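Local coordinates for protein probable ribosomal RNA small subunit methyltransferase (Thermus thermophilus, PDB 3DMH) that methylates the exocyclic N2 amino group of a specific guanosine in 16S ribosomal RNA, with S-adenosylmethionine as the methyl donor, at residues L217-A222 with I301-P306; Q224-P229 with V335-S340. All coordinates share one frame; numbering follows the deposited sequence.

Contact 1: residues L217-A222 with I301-P306; sequences LLLLEA and IIVTNP. With SAM (S-adenosylmethionine), chain D; GMP (guanosine), chain E.
Leu219 is the residue through which helix segment 217-222 rests on segment 301-306, a strand as far as Thr304 that then opens into a loop at Asn305 and Pro306. The closest alpha carbons, Leu219 CA and Asn305 CA, are 8.0 Å apart, and no hydrogen bond joins the two backbones. This is helix-on-sheet packing in the Rossmann-like fold of AdoMet-dependent methyltransferases: strand 299-304 runs between parallel strands 236-240 and 334-340, and its C-terminal end carries Asn305-Pro306, the start of the NPPF sequence, a form of the (N/D/S)PP(Y/F) motif of amino-methyltransferases.

Leu219 points toward the strand, and with CG anti to the backbone N (chi1 -174°) its fork straddles the Val303 side chain and the Thr304 carbonyl. One branch, CD2, meets Val303 CG1 at 4.0 Å; the other, CD1, lies 3.4 Å from Thr304 O. The CB of Thr304 points away from the helix, and its OG1 hydrogen-bonds to Leu240 O of the neighbouring strand.

Asn305 stands between the two ligands. Its OD1 takes a hydrogen bond from guanosine N2 at 2.9 Å, with an N-H...O angle of 163°, so the amide grips the very nitrogen that receives the methyl group. On the other branch, ND2 bonds to Asp213 OD2 and Ser216 OG, which fix the rotation of the amide, and only weakly to the cofactor carboxylate, SAM O. A leucine here would probably leave guanosine N2 without this acceptor and Asp213 and Ser216 without their shared amide donor. The backbone also borders the methyl group to be transferred: SAM CE is 3.2 Å from Asn305 O and 3.4 Å from Pro306 O.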
loop_
_atom_site.group_PDB
_atom_site.type_symbol
_atom_site.label_atom_id
_atom_site.label_comp_id
_atom_site.label_asym_id
_atom_site.label_seq_id
_atom_site.Cartn_x
_atom_site.Cartn_y
_atom_site.Cartn_z
ATOM N N LEU A 217 -6.706 -11.682 14.334
ATOM C CA LEU A 217 -6.780 -12.540 15.530
ATOM C C LEU A 217 -7.663 -13.755 15.264
ATOM O O LEU A 217 -7.309 -14.869 15.629
ATOM C CB LEU A 217 -7.311 -11.770 16.747
ATOM C CG LEU A 217 -6.401 -10.668 17.282
ATOM C CD1 LEU A 217 -7.092 -9.915 18.408
ATOM C CD2 LEU A 217 -5.073 -11.261 17.769
ATOM N N LEU A 218 -8.807 -13.541 14.623
ATOM C CA LEU A 218 -9.739 -14.637 14.322
ATOM C C LEU A 218 -9.139 -15.689 13.385
ATOM O O LEU A 218 -9.337 -16.895 13.580
ATOM C CB LEU A 218 -11.025 -14.084 13.717
ATOM C CG LEU A 218 -12.215 -15.045 13.698
ATOM C CD1 LEU A 218 -12.693 -15.383 15.133
ATOM C CD2 LEU A 218 -13.350 -14.467 12.849
ATOM N N LEU A 219 -8.402 -15.231 12.371
ATOM C CA LEU A 219 -7.722 -16.144 11.459
ATOM C C LEU A 219 -6.723 -16.998 12.234
ATOM O O LEU A 219 -6.699 -18.210 12.069
ATOM C CB LEU A 219 -6.998 -15.371 10.340
ATOM C CG LEU A 219 -6.384 -16.265 9.258
ATOM C CD1 LEU A 219 -6.407 -15.522 7.914
ATOM C CD2 LEU A 219 -4.963 -16.751 9.593
ATOM N N LEU A 220 -5.928 -16.364 13.097
ATOM C CA LEU A 220 -4.900 -17.080 13.875
ATOM C C LEU A 220 -5.515 -18.084 14.842
ATOM O O LEU A 220 -5.002 -19.193 14.991
ATOM C CB LEU A 220 -3.968 -16.104 14.601
ATOM C CG LEU A 220 -3.018 -15.276 13.720
ATOM C CD1 LEU A 220 -2.261 -14.257 14.577
ATOM C CD2 LEU A 220 -2.045 -16.187 12.981
ATOM N N GLU A 221 -6.624 -17.702 15.474
ATOM C CA GLU A 221 -7.363 -18.620 16.347
ATOM C C GLU A 221 -7.865 -19.831 15.564
ATOM O O GLU A 221 -7.692 -20.969 16.011
ATOM C CB GLU A 221 -8.499 -17.888 17.054
ATOM C CG GLU A 221 -7.992 -16.846 18.037
ATOM C CD GLU A 221 -9.068 -15.882 18.512
ATOM O OE1 GLU A 221 -10.111 -15.747 17.833
ATOM O OE2 GLU A 221 -8.854 -15.242 19.561
ATOM N N ALA A 222 -8.449 -19.589 14.391
ATOM C CA ALA A 222 -8.964 -20.665 13.544
ATOM C C ALA A 222 -7.822 -21.574 13.090
ATOM O O ALA A 222 -7.959 -22.800 13.075
ATOM C CB ALA A 222 -9.694 -20.098 12.335
ATOM N N ILE A 301 1.559 -23.541 3.792
ATOM C CA ILE A 301 0.439 -22.809 4.384
ATOM C C ILE A 301 0.447 -21.406 3.804
ATOM O O ILE A 301 1.493 -20.766 3.757
ATOM C CB ILE A 301 0.578 -22.707 5.923
ATOM C CG1 ILE A 301 0.537 -24.098 6.559
ATOM C CG2 ILE A 301 -0.530 -21.847 6.528
ATOM C CD1 ILE A 301 1.013 -24.113 8.000
ATOM N N ILE A 302 -0.718 -20.927 3.377
ATOM C CA ILE A 302 -0.841 -19.543 2.914
ATOM C C ILE A 302 -1.968 -18.871 3.676
ATOM O O ILE A 302 -3.047 -19.459 3.848
ATOM C CB ILE A 302 -1.072 -19.476 1.393
ATOM C CG1 ILE A 302 0.160 -20.058 0.690
ATOM C CG2 ILE A 302 -1.334 -18.011 0.950
ATOM C CD1 ILE A 302 0.140 -19.978 -0.822
ATOM N N VAL A 303 -1.690 -17.687 4.210
ATOM C CA VAL A 303 -2.683 -16.979 5.024
ATOM C C VAL A 303 -2.900 -15.606 4.432
ATOM O O VAL A 303 -1.974 -15.018 3.856
ATOM C CB VAL A 303 -2.250 -16.829 6.518
ATOM C CG1 VAL A 303 -2.080 -18.192 7.164
ATOM C CG2 VAL A 303 -0.954 -16.000 6.636
ATOM N N THR A 304 -4.112 -15.079 4.589
ATOM C CA THR A 304 -4.343 -13.712 4.152
ATOM C C THR A 304 -5.543 -13.081 4.828
ATOM O O THR A 304 -6.560 -13.736 5.035
ATOM C CB THR A 304 -4.485 -13.609 2.603
ATOM O OG1 THR A 304 -4.529 -12.226 2.222
ATOM C CG2 THR A 304 -5.756 -14.340 2.089
ATOM N N ASN A 305 -5.358 -11.811 5.190
ATOM C CA ASN A 305 -6.441 -10.889 5.527
ATOM C C ASN A 305 -6.408 -9.859 4.380
ATOM O O ASN A 305 -5.649 -8.884 4.456
ATOM C CB ASN A 305 -6.116 -10.245 6.876
ATOM C CG ASN A 305 -7.160 -9.241 7.324
ATOM O OD1 ASN A 305 -8.145 -9.006 6.632
ATOM N ND2 ASN A 305 -6.940 -8.633 8.500
ATOM N N PRO A 306 -7.154 -10.112 3.288
ATOM C CA PRO A 306 -6.954 -9.277 2.100
ATOM C C PRO A 306 -7.443 -7.840 2.240
ATOM O O PRO A 306 -8.299 -7.534 3.100
ATOM C CB PRO A 306 -7.777 -9.970 1.003
ATOM C CG PRO A 306 -8.246 -11.244 1.555
ATOM C CD PRO A 306 -8.145 -11.187 3.058
HETATM N N SAM D . -1.796 -9.008 7.167
HETATM C CA SAM D . -1.945 -7.677 7.851
HETATM C C SAM D . -2.871 -7.836 9.038
HETATM O O SAM D . -3.510 -8.895 9.093
HETATM O OXT SAM D . -2.978 -6.914 9.864
HETATM C CB SAM D . -2.538 -6.628 6.908
HETATM C CG SAM D . -3.920 -6.953 6.334
HETATM S SD SAM D . -4.564 -5.576 5.330
HETATM C CE SAM D . -6.350 -5.902 5.370
HETATM C "C5'" SAM D . -4.194 -6.012 3.606
HETATM C "C4'" SAM D . -2.740 -5.757 3.244
HETATM O "O4'" SAM D . -2.649 -6.046 1.851
HETATM C "C3'" SAM D . -2.258 -4.316 3.463
HETATM O "O3'" SAM D . -1.094 -4.267 4.276
HETATM C "C2'" SAM D . -2.010 -3.810 2.038
HETATM O "O2'" SAM D . -1.006 -2.822 1.912
HETATM C "C1'" SAM D . -1.686 -5.137 1.356
HETATM N N9 SAM D . -1.779 -5.036 -0.088
HETATM C C8 SAM D . -2.620 -4.237 -0.859
HETATM N N7 SAM D . -2.388 -4.486 -2.171
HETATM C C5 SAM D . -1.385 -5.430 -2.240
HETATM C C6 SAM D . -0.704 -6.037 -3.302
HETATM N N6 SAM D . -0.971 -5.716 -4.575
HETATM N N1 SAM D . 0.265 -6.964 -2.998
HETATM C C2 SAM D . 0.579 -7.286 -1.696
HETATM N N3 SAM D . -0.040 -6.657 -0.622
HETATM C C4 SAM D . -1.009 -5.763 -0.922
HETATM C "C4'" GMP E . -15.030 -3.421 11.081
HETATM O "O4'" GMP E . -14.518 -4.367 10.135
HETATM C "C3'" GMP E . -14.705 -2.043 10.527
HETATM O "O3'" GMP E . -13.502 -1.596 11.164
HETATM C "C2'" GMP E . -14.435 -2.297 9.054
HETATM O "O2'" GMP E . -13.514 -1.348 8.517
HETATM C "C1'" GMP E . -13.832 -3.690 9.077
HETATM N N9 GMP E . -14.018 -4.495 7.851
HETATM C C8 GMP E . -15.039 -4.467 6.978
HETATM N N7 GMP E . -14.864 -5.377 5.984
HETATM C C5 GMP E . -13.706 -6.028 6.234
HETATM C C6 GMP E . -12.911 -7.109 5.593
HETATM O O6 GMP E . -13.305 -7.662 4.545
HETATM N N1 GMP E . -11.755 -7.466 6.183
HETATM C C2 GMP E . -11.297 -6.889 7.321
HETATM N N2 GMP E . -10.125 -7.280 7.878
HETATM N N3 GMP E . -11.975 -5.895 7.961
HETATM C C4 GMP E . -13.156 -5.445 7.469
#

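Contact 2: residues Q224-P229 with V335-S340. With GMP (guanosine), chain E.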
loop_
_atom_site.group_PDB
_atom_site.type_symbol
_atom_site.label_atom_id
_atom_site.label_comp_id
_atom_site.label_asym_id
_atom_site.label_seq_id
_atom_site.Cartn_x
_atom_site.Cartn_y
_atom_site.Cartn_z
ATOM N N GLN A 224 -4.768 -22.011 14.572
ATOM C CA GLN A 224 -4.230 -22.805 15.675
ATOM C C GLN A 224 -5.176 -23.940 16.083
ATOM O O GLN A 224 -4.724 -25.032 16.432
ATOM C CB GLN A 224 -3.860 -21.952 16.890
ATOM C CG GLN A 224 -3.289 -22.804 18.038
ATOM C CD GLN A 224 -2.479 -22.033 19.057
ATOM O OE1 GLN A 224 -2.930 -21.808 20.181
ATOM N NE2 GLN A 224 -1.267 -21.644 18.681
ATOM N N GLU A 225 -6.481 -23.692 16.021
ATOM C CA GLU A 225 -7.461 -24.730 16.372
ATOM C C GLU A 225 -7.434 -25.869 15.357
ATOM O O GLU A 225 -7.540 -27.044 15.725
ATOM C CB GLU A 225 -8.874 -24.150 16.472
ATOM C CG GLU A 225 -9.102 -23.282 17.700
ATOM C CD GLU A 225 -10.433 -22.549 17.685
ATOM O OE1 GLU A 225 -11.188 -22.662 16.692
ATOM O OE2 GLU A 225 -10.724 -21.854 18.684
ATOM N N ARG A 226 -7.283 -25.511 14.086
ATOM C CA ARG A 226 -7.269 -26.469 12.989
ATOM C C ARG A 226 -5.975 -27.288 12.949
ATOM O O ARG A 226 -6.022 -28.517 12.828
ATOM C CB ARG A 226 -7.483 -25.724 11.665
ATOM C CG ARG A 226 -7.346 -26.561 10.399
ATOM C CD ARG A 226 -8.679 -27.079 9.925
ATOM N NE ARG A 226 -8.525 -28.079 8.874
ATOM C CZ ARG A 226 -9.535 -28.672 8.245
ATOM N NH1 ARG A 226 -10.790 -28.356 8.549
ATOM N NH2 ARG A 226 -9.290 -29.580 7.307
ATOM N N LEU A 227 -4.832 -26.611 13.067
ATOM C CA LEU A 227 -3.521 -27.248 12.874
ATOM C C LEU A 227 -2.809 -27.637 14.175
ATOM O O LEU A 227 -1.860 -28.424 14.147
ATOM C CB LEU A 227 -2.591 -26.352 12.036
ATOM C CG LEU A 227 -3.097 -25.797 10.700
ATOM C CD1 LEU A 227 -1.995 -25.013 10.009
ATOM C CD2 LEU A 227 -3.626 -26.878 9.770
ATOM N N GLY A 228 -3.243 -27.069 15.300
ATOM C CA GLY A 228 -2.569 -27.289 16.587
ATOM C C GLY A 228 -1.409 -26.322 16.771
ATOM O O GLY A 228 -0.912 -25.764 15.792
ATOM N N PRO A 229 -0.970 -26.110 18.031
ATOM C CA PRO A 229 0.146 -25.215 18.364
ATOM C C PRO A 229 1.442 -25.522 17.609
ATOM O O PRO A 229 2.230 -24.605 17.348
ATOM C CB PRO A 229 0.351 -25.447 19.869
ATOM C CG PRO A 229 -0.388 -26.706 20.184
ATOM C CD PRO A 229 -1.543 -26.717 19.242
ATOM N N VAL A 335 -2.436 -25.840 2.677
ATOM C CA VAL A 335 -3.689 -25.256 3.151
ATOM C C VAL A 335 -3.716 -23.732 3.061
ATOM O O VAL A 335 -2.675 -23.068 3.128
ATOM C CB VAL A 335 -4.031 -25.733 4.580
ATOM C CG1 VAL A 335 -4.290 -27.235 4.602
ATOM C CG2 VAL A 335 -2.934 -25.365 5.581
ATOM N N PHE A 336 -4.928 -23.202 2.902
ATOM C CA PHE A 336 -5.160 -21.767 2.709
ATOM C C PHE A 336 -6.173 -21.273 3.730
ATOM O O PHE A 336 -7.240 -21.887 3.901
ATOM C CB PHE A 336 -5.706 -21.564 1.302
ATOM C CG PHE A 336 -6.016 -20.133 0.942
ATOM C CD1 PHE A 336 -5.110 -19.109 1.231
ATOM C CD2 PHE A 336 -7.198 -19.823 0.276
ATOM C CE1 PHE A 336 -5.372 -17.779 0.858
ATOM C CE2 PHE A 336 -7.488 -18.504 -0.105
ATOM C CZ PHE A 336 -6.572 -17.478 0.179
ATOM N N PHE A 337 -5.849 -20.164 4.399
ATOM C CA PHE A 337 -6.762 -19.512 5.339
ATOM C C PHE A 337 -6.981 -18.073 4.892
ATOM O O PHE A 337 -6.002 -17.352 4.661
ATOM C CB PHE A 337 -6.166 -19.448 6.755
ATOM C CG PHE A 337 -5.983 -20.775 7.405
ATOM C CD1 PHE A 337 -6.917 -21.262 8.319
ATOM C CD2 PHE A 337 -4.865 -21.552 7.111
ATOM C CE1 PHE A 337 -6.731 -22.503 8.918
ATOM C CE2 PHE A 337 -4.672 -22.775 7.711
ATOM C CZ PHE A 337 -5.609 -23.262 8.623
ATOM N N LEU A 338 -8.243 -17.653 4.796
ATOM C CA LEU A 338 -8.577 -16.281 4.401
ATOM C C LEU A 338 -9.627 -15.718 5.345
ATOM O O LEU A 338 -10.571 -16.420 5.705
ATOM C CB LEU A 338 -9.113 -16.285 2.966
ATOM C CG LEU A 338 -9.632 -14.967 2.382
ATOM C CD1 LEU A 338 -9.442 -14.895 0.866
ATOM C CD2 LEU A 338 -11.107 -14.808 2.741
ATOM N N VAL A 339 -9.480 -14.460 5.750
ATOM C CA VAL A 339 -10.485 -13.857 6.633
ATOM C C VAL A 339 -11.062 -12.610 5.975
ATOM O O VAL A 339 -10.322 -11.825 5.364
ATOM C CB VAL A 339 -9.914 -13.583 8.052
ATOM C CG1 VAL A 339 -8.773 -12.562 8.022
ATOM C CG2 VAL A 339 -11.017 -13.130 9.021
ATOM N N SER A 340 -12.388 -12.438 6.086
ATOM C CA SER A 340 -13.030 -11.275 5.498
ATOM C C SER A 340 -14.338 -10.905 6.189
ATOM O O SER A 340 -14.816 -11.613 7.065
ATOM C CB SER A 340 -13.307 -11.505 4.014
ATOM O OG SER A 340 -14.449 -12.297 3.812
HETATM C "C4'" GMP E . -15.030 -3.421 11.081
HETATM O "O4'" GMP E . -14.518 -4.367 10.135
HETATM C "C3'" GMP E . -14.705 -2.043 10.527
HETATM O "O3'" GMP E . -13.502 -1.596 11.164
HETATM C "C2'" GMP E . -14.435 -2.297 9.054
HETATM O "O2'" GMP E . -13.514 -1.348 8.517
HETATM C "C1'" GMP E . -13.832 -3.690 9.077
HETATM N N9 GMP E . -14.018 -4.495 7.851
HETATM C C8 GMP E . -15.039 -4.467 6.978
HETATM N N7 GMP E . -14.864 -5.377 5.984
HETATM C C5 GMP E . -13.706 -6.028 6.234
HETATM C C6 GMP E . -12.911 -7.109 5.593
HETATM O O6 GMP E . -13.305 -7.662 4.545
HETATM N N1 GMP E . -11.755 -7.466 6.183
HETATM C C2 GMP E . -11.297 -6.889 7.321
HETATM N N2 GMP E . -10.125 -7.280 7.878
HETATM N N3 GMP E . -11.975 -5.895 7.961
HETATM C C4 GMP E . -13.156 -5.445 7.469
#
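Arg226 and Leu227, in the last turn of helix 214-227, converge on the ring of Phe337 from strand segment 335-340, and both touch the same atom, CZ. The helix and strand backbones stay well apart, with Arg226 CA and Phe337 CA 10.4 Å from each other, and the side chains bridge the gap.

The close-packed part is Leu227 against the buried ring. The two side chains come from opposite directions: Leu227 CG lies 4.1 Å from Phe337 CZ, while CD1 reaches CE2 at 4.2 Å. Leu219 and Leu223 of the same helix also touch Phe337, and Phe369 meets it edge to face.

Toward solvent the contact loosens. Exposed Arg226 offers only the aliphatic start of its chain, CG lying near the ring plane at the edge of Phe337, 4.1 Å from CZ. Its bend at chi2 (95°) leads the guanidinium away from that edge, with its plane 79° from the ring plane; there it makes a cation-pi contact with Phe369, and NH1 bonds to Gln358 OE1. Just beyond, Gly228 ends the helix with positive phi (85°), its N still bonded to Gln224 O at 2.8 Å.

At the other end of the strand, Ser340 borders the guanosine pocket, its CA 3.7 Å from GMP O6. With no hydrogen bond between segments 224-229 and 335-340, the join relies on apolar contact at the ring, while the arginine's charge is directed to partners on strands 358-362 and 366-371.

How the contacts relate
Both contacts set helix 214-227 on the same face of one parallel sheet core, on neighbouring strands 299-304 and 334-340; their centres are about 6 Å apart. The strands are joined directly, Ile302 N to Val335 O and Ile302 O to Phe337 N, each at 2.9 Å in probable hydrogen bonds. Contact 1 is wholly buried and runs into the active site, so its apolar packing gives way to a polar amide between substrate and cofactor. Contact 2 lies farther along the helix, at its C-terminal end, partly open to solvent, and combines leucine-on-phenylalanine packing with a peripheral arginine. Leu219, the main residue of contact 1, also touches Val339 of the strand used by contact 2.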